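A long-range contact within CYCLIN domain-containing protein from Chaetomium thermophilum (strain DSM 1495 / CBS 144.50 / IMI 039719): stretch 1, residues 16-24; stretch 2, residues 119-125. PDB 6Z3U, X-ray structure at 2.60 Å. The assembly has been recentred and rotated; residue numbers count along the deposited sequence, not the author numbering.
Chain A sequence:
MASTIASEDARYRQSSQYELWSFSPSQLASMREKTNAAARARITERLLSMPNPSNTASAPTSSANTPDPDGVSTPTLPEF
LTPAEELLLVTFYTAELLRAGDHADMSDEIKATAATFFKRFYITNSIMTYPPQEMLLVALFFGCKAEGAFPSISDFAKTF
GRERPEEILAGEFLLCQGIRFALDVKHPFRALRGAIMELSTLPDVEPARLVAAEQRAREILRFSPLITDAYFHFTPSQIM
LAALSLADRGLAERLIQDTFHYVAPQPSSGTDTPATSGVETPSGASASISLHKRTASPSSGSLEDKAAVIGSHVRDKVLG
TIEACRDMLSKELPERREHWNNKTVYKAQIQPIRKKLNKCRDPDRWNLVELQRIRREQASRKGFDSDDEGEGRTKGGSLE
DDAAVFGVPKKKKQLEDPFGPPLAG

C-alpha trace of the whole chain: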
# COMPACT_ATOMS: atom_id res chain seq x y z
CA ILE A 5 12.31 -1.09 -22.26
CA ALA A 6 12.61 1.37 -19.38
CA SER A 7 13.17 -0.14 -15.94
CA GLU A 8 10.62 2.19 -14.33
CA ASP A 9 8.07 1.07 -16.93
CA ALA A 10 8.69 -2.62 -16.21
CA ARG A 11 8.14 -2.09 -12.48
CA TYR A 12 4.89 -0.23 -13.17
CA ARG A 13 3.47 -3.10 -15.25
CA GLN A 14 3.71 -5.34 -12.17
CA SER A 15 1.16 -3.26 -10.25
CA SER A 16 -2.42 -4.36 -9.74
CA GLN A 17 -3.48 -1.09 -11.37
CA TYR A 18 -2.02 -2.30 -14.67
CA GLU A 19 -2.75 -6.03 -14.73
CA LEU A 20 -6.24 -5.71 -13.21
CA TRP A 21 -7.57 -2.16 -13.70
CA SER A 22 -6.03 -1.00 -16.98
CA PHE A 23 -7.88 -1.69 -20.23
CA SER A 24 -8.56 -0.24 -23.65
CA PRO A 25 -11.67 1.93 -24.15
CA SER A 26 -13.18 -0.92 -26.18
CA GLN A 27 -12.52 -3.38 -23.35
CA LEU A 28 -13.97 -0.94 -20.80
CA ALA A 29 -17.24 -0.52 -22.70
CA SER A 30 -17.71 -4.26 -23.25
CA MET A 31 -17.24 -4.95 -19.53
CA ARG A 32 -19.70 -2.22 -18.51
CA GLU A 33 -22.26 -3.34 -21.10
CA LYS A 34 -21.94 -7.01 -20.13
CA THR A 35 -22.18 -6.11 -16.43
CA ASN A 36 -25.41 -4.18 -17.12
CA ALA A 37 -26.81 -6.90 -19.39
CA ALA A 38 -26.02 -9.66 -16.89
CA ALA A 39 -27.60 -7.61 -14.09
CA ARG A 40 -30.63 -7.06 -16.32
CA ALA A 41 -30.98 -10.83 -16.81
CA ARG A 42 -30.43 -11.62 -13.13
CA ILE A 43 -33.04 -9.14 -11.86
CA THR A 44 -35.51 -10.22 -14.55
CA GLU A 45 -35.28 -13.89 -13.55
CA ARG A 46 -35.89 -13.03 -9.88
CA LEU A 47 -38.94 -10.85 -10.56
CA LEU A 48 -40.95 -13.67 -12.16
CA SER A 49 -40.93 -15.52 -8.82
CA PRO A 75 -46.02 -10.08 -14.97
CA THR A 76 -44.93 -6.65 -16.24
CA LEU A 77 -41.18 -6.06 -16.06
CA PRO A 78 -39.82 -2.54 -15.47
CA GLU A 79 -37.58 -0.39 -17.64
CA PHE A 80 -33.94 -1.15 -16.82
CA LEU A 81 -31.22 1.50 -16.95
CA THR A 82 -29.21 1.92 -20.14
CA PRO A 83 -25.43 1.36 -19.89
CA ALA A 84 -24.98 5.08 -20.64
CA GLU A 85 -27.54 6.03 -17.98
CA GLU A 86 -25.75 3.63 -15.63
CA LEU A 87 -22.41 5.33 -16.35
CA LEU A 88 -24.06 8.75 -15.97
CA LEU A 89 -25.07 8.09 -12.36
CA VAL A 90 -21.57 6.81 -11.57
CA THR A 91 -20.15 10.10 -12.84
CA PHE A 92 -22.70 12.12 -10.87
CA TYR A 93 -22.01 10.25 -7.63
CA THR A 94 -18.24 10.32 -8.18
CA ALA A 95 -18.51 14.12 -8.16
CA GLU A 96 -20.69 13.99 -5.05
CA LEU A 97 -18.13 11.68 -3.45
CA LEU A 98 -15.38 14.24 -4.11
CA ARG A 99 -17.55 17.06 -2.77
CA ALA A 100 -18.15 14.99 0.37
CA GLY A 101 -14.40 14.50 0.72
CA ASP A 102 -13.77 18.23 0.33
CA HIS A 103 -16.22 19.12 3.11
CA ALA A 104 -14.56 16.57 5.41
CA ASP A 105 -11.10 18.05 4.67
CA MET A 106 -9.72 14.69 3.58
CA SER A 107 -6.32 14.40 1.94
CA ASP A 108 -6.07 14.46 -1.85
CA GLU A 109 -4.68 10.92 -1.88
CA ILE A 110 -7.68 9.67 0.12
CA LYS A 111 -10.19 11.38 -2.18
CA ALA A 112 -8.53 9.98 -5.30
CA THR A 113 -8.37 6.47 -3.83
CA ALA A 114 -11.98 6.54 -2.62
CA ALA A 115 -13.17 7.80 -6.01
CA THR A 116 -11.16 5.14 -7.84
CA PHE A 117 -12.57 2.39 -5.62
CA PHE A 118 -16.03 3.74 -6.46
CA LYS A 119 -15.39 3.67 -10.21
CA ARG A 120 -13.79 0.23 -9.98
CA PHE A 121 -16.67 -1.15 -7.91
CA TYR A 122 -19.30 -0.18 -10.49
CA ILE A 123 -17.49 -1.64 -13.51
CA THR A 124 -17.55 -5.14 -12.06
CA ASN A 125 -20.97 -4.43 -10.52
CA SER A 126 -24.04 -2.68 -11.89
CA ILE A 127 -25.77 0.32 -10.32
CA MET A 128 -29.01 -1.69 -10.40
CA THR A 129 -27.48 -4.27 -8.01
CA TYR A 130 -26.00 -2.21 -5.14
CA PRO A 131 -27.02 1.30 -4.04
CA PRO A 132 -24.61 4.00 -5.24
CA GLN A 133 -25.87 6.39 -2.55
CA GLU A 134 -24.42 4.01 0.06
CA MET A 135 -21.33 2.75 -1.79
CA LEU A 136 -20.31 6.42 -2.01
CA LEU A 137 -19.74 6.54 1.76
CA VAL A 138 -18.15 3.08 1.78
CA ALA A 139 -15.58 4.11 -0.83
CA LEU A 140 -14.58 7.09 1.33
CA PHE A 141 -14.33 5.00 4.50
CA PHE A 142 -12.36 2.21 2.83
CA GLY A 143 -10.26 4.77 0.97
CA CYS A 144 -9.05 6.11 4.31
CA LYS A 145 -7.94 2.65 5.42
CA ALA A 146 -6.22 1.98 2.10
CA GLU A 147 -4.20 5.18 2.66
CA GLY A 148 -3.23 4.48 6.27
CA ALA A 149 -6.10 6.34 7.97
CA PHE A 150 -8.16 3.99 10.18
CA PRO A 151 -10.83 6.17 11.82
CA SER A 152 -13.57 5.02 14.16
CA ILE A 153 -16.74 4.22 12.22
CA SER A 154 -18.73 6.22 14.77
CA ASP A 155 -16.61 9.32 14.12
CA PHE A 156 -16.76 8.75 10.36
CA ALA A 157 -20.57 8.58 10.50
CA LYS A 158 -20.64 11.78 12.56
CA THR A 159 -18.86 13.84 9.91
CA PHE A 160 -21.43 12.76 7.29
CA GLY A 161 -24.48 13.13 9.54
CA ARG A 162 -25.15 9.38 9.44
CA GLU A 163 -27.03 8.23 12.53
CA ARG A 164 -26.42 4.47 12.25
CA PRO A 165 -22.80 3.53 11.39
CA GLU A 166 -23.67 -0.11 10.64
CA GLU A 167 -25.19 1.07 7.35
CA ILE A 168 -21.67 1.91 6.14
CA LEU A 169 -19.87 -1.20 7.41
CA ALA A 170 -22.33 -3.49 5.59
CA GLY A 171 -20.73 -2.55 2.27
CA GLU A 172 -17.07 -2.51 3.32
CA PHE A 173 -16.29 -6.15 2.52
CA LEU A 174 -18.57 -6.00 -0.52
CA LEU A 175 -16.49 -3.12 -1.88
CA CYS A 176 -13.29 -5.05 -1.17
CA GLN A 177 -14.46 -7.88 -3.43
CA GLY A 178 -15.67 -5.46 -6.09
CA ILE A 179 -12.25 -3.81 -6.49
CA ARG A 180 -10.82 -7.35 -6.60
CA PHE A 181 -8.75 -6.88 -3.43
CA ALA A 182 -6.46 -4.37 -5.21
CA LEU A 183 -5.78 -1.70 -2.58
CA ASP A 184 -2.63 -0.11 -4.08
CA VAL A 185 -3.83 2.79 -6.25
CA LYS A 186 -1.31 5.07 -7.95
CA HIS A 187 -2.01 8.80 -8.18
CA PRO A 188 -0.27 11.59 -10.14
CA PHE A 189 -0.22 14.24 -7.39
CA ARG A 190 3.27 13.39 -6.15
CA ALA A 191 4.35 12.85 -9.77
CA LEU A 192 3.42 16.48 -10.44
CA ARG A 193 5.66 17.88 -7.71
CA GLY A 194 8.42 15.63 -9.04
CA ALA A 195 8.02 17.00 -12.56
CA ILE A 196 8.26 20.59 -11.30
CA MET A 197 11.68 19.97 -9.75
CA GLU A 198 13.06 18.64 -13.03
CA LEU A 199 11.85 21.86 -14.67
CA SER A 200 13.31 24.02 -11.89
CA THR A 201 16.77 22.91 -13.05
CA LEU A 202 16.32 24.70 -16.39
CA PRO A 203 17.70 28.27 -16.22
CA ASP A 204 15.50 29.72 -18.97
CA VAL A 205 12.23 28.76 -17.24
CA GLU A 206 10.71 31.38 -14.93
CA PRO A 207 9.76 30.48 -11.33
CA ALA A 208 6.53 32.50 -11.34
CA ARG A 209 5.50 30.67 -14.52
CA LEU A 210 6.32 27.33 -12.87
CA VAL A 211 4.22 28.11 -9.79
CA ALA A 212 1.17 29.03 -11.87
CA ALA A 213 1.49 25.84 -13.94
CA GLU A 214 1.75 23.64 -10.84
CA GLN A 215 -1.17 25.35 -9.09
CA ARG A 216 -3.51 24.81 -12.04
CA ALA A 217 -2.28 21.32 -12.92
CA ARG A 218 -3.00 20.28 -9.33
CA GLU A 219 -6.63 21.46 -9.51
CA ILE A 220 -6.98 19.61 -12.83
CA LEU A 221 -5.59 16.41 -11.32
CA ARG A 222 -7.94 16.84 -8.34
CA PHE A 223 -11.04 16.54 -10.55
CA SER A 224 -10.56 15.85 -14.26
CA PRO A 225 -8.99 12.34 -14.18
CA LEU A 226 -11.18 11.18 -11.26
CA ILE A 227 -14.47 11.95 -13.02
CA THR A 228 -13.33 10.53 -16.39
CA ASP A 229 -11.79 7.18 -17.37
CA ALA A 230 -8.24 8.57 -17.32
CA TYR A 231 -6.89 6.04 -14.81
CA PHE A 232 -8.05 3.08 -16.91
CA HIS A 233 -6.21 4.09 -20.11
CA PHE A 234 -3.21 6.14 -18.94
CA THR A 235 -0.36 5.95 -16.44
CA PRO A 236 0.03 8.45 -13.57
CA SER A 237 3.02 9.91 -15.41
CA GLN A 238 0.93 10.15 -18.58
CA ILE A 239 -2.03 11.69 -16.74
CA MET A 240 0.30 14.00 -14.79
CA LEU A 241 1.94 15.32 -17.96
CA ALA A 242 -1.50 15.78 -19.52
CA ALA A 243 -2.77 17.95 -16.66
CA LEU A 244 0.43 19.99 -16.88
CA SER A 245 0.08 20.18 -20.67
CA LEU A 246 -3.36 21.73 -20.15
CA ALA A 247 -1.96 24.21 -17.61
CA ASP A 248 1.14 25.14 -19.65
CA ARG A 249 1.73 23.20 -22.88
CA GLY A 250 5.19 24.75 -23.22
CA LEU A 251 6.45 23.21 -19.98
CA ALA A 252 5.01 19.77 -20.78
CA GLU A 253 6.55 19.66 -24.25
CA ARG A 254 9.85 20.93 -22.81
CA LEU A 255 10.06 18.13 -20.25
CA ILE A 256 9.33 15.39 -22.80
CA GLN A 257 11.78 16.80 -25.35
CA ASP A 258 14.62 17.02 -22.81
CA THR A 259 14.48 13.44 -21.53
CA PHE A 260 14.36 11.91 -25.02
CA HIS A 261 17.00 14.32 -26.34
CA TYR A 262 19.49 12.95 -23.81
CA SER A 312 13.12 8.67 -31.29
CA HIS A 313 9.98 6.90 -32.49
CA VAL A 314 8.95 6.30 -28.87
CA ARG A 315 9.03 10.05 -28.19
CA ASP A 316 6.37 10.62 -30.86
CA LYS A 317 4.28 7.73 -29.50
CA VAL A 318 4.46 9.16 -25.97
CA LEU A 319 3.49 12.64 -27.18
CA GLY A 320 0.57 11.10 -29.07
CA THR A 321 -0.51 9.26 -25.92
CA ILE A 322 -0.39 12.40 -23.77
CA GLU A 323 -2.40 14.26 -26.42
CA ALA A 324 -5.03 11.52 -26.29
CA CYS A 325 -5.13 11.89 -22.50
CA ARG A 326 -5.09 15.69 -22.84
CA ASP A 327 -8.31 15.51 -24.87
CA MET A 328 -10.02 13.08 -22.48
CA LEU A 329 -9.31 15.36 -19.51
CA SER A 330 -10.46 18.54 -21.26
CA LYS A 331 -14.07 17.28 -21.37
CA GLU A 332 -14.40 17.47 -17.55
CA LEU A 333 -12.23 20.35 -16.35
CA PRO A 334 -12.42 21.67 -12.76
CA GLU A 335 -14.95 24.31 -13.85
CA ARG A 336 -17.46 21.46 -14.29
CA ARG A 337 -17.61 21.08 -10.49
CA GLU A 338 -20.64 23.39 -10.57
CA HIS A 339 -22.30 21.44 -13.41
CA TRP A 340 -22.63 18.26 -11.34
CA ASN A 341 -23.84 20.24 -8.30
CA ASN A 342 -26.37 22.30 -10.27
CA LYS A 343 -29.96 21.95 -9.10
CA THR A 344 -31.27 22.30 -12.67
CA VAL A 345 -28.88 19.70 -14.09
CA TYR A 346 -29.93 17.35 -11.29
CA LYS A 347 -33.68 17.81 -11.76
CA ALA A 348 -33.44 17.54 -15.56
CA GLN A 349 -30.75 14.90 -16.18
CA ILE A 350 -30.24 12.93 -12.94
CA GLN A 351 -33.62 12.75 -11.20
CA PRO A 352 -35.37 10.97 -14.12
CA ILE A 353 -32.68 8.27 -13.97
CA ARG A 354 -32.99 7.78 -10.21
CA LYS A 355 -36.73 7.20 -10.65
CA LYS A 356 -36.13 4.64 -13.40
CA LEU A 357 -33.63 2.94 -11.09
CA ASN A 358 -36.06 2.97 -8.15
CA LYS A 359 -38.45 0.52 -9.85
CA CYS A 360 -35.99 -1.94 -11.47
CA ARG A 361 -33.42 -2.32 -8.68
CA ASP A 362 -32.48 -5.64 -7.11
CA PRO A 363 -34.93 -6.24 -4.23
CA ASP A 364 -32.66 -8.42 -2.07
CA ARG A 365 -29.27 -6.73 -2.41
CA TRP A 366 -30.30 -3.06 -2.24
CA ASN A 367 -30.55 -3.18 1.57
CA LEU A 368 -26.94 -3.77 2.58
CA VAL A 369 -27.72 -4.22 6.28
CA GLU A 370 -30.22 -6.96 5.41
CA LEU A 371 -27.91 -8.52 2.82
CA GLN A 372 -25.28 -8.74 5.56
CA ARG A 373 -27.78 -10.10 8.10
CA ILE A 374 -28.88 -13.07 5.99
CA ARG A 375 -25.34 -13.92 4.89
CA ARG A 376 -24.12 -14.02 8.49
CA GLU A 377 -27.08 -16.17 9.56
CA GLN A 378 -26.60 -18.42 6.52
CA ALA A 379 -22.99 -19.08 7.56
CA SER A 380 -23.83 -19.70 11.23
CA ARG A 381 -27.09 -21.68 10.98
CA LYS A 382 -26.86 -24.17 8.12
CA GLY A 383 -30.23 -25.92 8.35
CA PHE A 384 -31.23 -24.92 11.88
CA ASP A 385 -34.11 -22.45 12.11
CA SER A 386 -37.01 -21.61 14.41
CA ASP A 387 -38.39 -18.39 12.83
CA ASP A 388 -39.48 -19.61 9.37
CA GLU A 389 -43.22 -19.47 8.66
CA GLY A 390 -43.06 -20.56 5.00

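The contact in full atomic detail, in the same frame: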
# COMPACT_ATOMS: atom_id res chain seq x y z
N SER A 16 -1.05 -3.92 -9.53
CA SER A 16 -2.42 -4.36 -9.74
C SER A 16 -3.18 -3.37 -10.62
O SER A 16 -4.07 -3.76 -11.37
CB SER A 16 -3.13 -4.53 -8.39
OG SER A 16 -3.21 -3.29 -7.70
N GLN A 17 -2.81 -2.09 -10.55
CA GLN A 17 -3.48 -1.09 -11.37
C GLN A 17 -3.35 -1.39 -12.85
O GLN A 17 -4.26 -1.07 -13.63
CB GLN A 17 -2.91 0.30 -11.06
CG GLN A 17 -3.51 1.43 -11.88
CD GLN A 17 -3.35 2.78 -11.21
OE1 GLN A 17 -3.37 2.89 -9.99
NE2 GLN A 17 -3.19 3.82 -12.03
N TYR A 18 -2.25 -2.02 -13.26
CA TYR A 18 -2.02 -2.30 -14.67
C TYR A 18 -2.61 -3.65 -15.09
O TYR A 18 -3.32 -3.74 -16.09
CB TYR A 18 -0.53 -2.26 -14.99
CG TYR A 18 -0.21 -2.63 -16.43
CD1 TYR A 18 -0.24 -1.66 -17.43
CD2 TYR A 18 0.13 -3.92 -16.78
CE1 TYR A 18 0.05 -1.99 -18.74
CE2 TYR A 18 0.42 -4.26 -18.09
CZ TYR A 18 0.38 -3.29 -19.07
OH TYR A 18 0.67 -3.62 -20.38
N GLU A 19 -2.31 -4.70 -14.33
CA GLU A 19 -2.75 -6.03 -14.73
C GLU A 19 -4.25 -6.22 -14.54
O GLU A 19 -4.86 -7.02 -15.25
CB GLU A 19 -1.97 -7.10 -13.95
CG GLU A 19 -2.32 -7.19 -12.47
CD GLU A 19 -1.72 -8.42 -11.80
OE1 GLU A 19 -0.50 -8.65 -11.95
OE2 GLU A 19 -2.47 -9.15 -11.12
N LEU A 20 -4.85 -5.50 -13.59
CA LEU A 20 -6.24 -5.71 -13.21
C LEU A 20 -7.17 -4.57 -13.59
O LEU A 20 -8.32 -4.82 -13.94
CB LEU A 20 -6.34 -5.95 -11.70
CG LEU A 20 -6.68 -7.36 -11.21
CD1 LEU A 20 -5.80 -8.43 -11.81
CD2 LEU A 20 -6.55 -7.38 -9.68
N TRP A 21 -6.71 -3.32 -13.51
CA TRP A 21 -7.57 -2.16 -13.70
C TRP A 21 -6.99 -1.22 -14.74
O TRP A 21 -7.01 0.01 -14.58
CB TRP A 21 -7.79 -1.44 -12.38
CG TRP A 21 -8.50 -2.29 -11.37
CD1 TRP A 21 -7.96 -2.89 -10.28
CD2 TRP A 21 -9.89 -2.64 -11.38
NE1 TRP A 21 -8.92 -3.60 -9.60
CE2 TRP A 21 -10.12 -3.46 -10.26
CE3 TRP A 21 -10.96 -2.35 -12.23
CZ2 TRP A 21 -11.37 -3.98 -9.96
CZ3 TRP A 21 -12.21 -2.86 -11.93
CH2 TRP A 21 -12.40 -3.67 -10.80
N SER A 22 -6.46 -1.77 -15.83
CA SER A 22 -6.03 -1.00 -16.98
C SER A 22 -6.48 -1.74 -18.23
O SER A 22 -6.09 -2.89 -18.44
CB SER A 22 -4.51 -0.79 -16.99
OG SER A 22 -4.11 0.10 -15.96
N PHE A 23 -7.32 -1.09 -19.04
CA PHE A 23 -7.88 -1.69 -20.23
C PHE A 23 -7.91 -0.66 -21.35
O PHE A 23 -7.59 0.51 -21.16
CB PHE A 23 -9.30 -2.22 -19.98
CG PHE A 23 -9.54 -2.68 -18.57
CD1 PHE A 23 -9.19 -3.97 -18.18
CD2 PHE A 23 -10.12 -1.84 -17.64
CE1 PHE A 23 -9.41 -4.39 -16.89
CE2 PHE A 23 -10.35 -2.26 -16.35
CZ PHE A 23 -9.99 -3.54 -15.97
N SER A 24 -8.30 -1.12 -22.53
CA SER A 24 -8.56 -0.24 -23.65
C SER A 24 -10.00 0.27 -23.58
O SER A 24 -10.87 -0.39 -23.00
CB SER A 24 -8.33 -0.96 -24.97
OG SER A 24 -9.32 -1.96 -25.18
N LYS A 119 -15.31 3.96 -8.78
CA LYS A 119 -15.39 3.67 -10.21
C LYS A 119 -15.09 2.20 -10.49
O LYS A 119 -15.73 1.58 -11.35
CB LYS A 119 -14.41 4.55 -10.99
CG LYS A 119 -14.73 6.03 -10.96
CD LYS A 119 -13.71 6.83 -11.76
CE LYS A 119 -14.19 7.11 -13.18
NZ LYS A 119 -15.53 7.77 -13.23
N ARG A 120 -14.12 1.63 -9.78
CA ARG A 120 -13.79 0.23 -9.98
C ARG A 120 -14.90 -0.69 -9.49
O ARG A 120 -15.14 -1.75 -10.09
CB ARG A 120 -12.48 -0.10 -9.26
CG ARG A 120 -11.25 0.53 -9.89
CD ARG A 120 -10.01 0.14 -9.12
NE ARG A 120 -8.80 0.74 -9.66
CZ ARG A 120 -7.58 0.50 -9.20
NH1 ARG A 120 -7.40 -0.33 -8.18
NH2 ARG A 120 -6.53 1.08 -9.76
N PHE A 121 -15.60 -0.30 -8.43
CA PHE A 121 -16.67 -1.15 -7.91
C PHE A 121 -17.79 -1.30 -8.93
O PHE A 121 -18.32 -2.40 -9.12
CB PHE A 121 -17.22 -0.55 -6.61
CG PHE A 121 -18.36 -1.33 -6.01
CD1 PHE A 121 -18.13 -2.44 -5.22
CD2 PHE A 121 -19.67 -0.95 -6.25
CE1 PHE A 121 -19.18 -3.16 -4.67
CE2 PHE A 121 -20.73 -1.66 -5.71
CZ PHE A 121 -20.48 -2.77 -4.92
N TYR A 122 -18.15 -0.21 -9.61
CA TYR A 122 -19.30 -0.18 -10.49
C TYR A 122 -18.95 -0.48 -11.95
O TYR A 122 -19.74 -0.16 -12.84
CB TYR A 122 -20.00 1.17 -10.38
CG TYR A 122 -20.91 1.25 -9.17
CD1 TYR A 122 -21.90 0.29 -8.96
CD2 TYR A 122 -20.77 2.26 -8.22
CE1 TYR A 122 -22.72 0.34 -7.87
CE2 TYR A 122 -21.60 2.32 -7.12
CZ TYR A 122 -22.57 1.35 -6.95
OH TYR A 122 -23.41 1.38 -5.86
N ILE A 123 -17.79 -1.08 -12.21
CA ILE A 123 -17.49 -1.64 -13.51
C ILE A 123 -17.57 -3.15 -13.45
O ILE A 123 -17.96 -3.79 -14.45
CB ILE A 123 -16.09 -1.18 -14.02
CG1 ILE A 123 -15.73 -1.92 -15.30
CG2 ILE A 123 -15.04 -1.38 -12.95
CD1 ILE A 123 -14.57 -1.31 -16.04
N THR A 124 -17.27 -3.73 -12.30
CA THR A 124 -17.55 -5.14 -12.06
C THR A 124 -18.97 -5.37 -11.57
O THR A 124 -19.47 -6.50 -11.67
CB THR A 124 -16.58 -5.73 -11.04
OG1 THR A 124 -16.64 -4.99 -9.81
CG2 THR A 124 -15.15 -5.70 -11.56
N ASN A 125 -19.62 -4.34 -11.04
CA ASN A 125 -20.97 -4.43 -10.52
C ASN A 125 -21.82 -3.34 -11.16
O ASN A 125 -21.31 -2.29 -11.55
CB ASN A 125 -21.01 -4.28 -8.99
CG ASN A 125 -20.23 -5.37 -8.29
OD1 ASN A 125 -20.38 -6.56 -8.60
ND2 ASN A 125 -19.39 -4.98 -7.34

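The two stretches are held together by side-chain packing centred on a cation–π stack between Trp21 and Arg120, with no hydrogen bond crossing between them. Contact is modest in extent, burying 315 Å² over both sides, and most of that area belongs to these two residues. The CA atoms of Trp21 and Arg120 lie 7.6 Å apart, and both CA-to-CB bonds point toward the opposing stretch, leaving room for an indole and an extended arginine to lie one against the other.

Arg120 leaves its helix with chi1 in m and the following torsions near 180°, so that its chain runs nearly straight across the indole. Its guanidinium lies flat on Trp21, with planes at 9° and centres 4.0 Å apart; the closest atoms are Trp21 CD1 and Arg120 NH1, at 3.4 Å. Farther back along the same side chain, Arg120 CD sits 3.6 Å from the centroid of the five-membered ring of Trp21, almost on the ring normal, in a CH–π contact. Arginine suits this position because both its aliphatic portion and its planar charged end can use an aromatic face. At the guanidinium edge, Gln17 OE1 approaches Arg120 NH2 to 3.6 Å, a polar neighbour beside the charge.

The six-membered ring of Trp21 reaches the last helical turn of stretch 2. Ile123 CG2 meets Trp21 CZ3 at 3.4 Å near the ring plane, while Thr124 CG2 lies 3.5 Å from Trp21 CH2, offering a methyl group to the indole. Phe23 extends the apolar patch more loosely, its CE2 lying 4.3 Å from Ile123 CD1.

Within stretch 1, Ser22 OG donates a 2.6 Å hydrogen bond to Gln17 O, tying the segment after Trp21 back to the short helix. Trp21 NE1 is hydrogen-bonded elsewhere in the structure, so the buried indole also has its polar group satisfied.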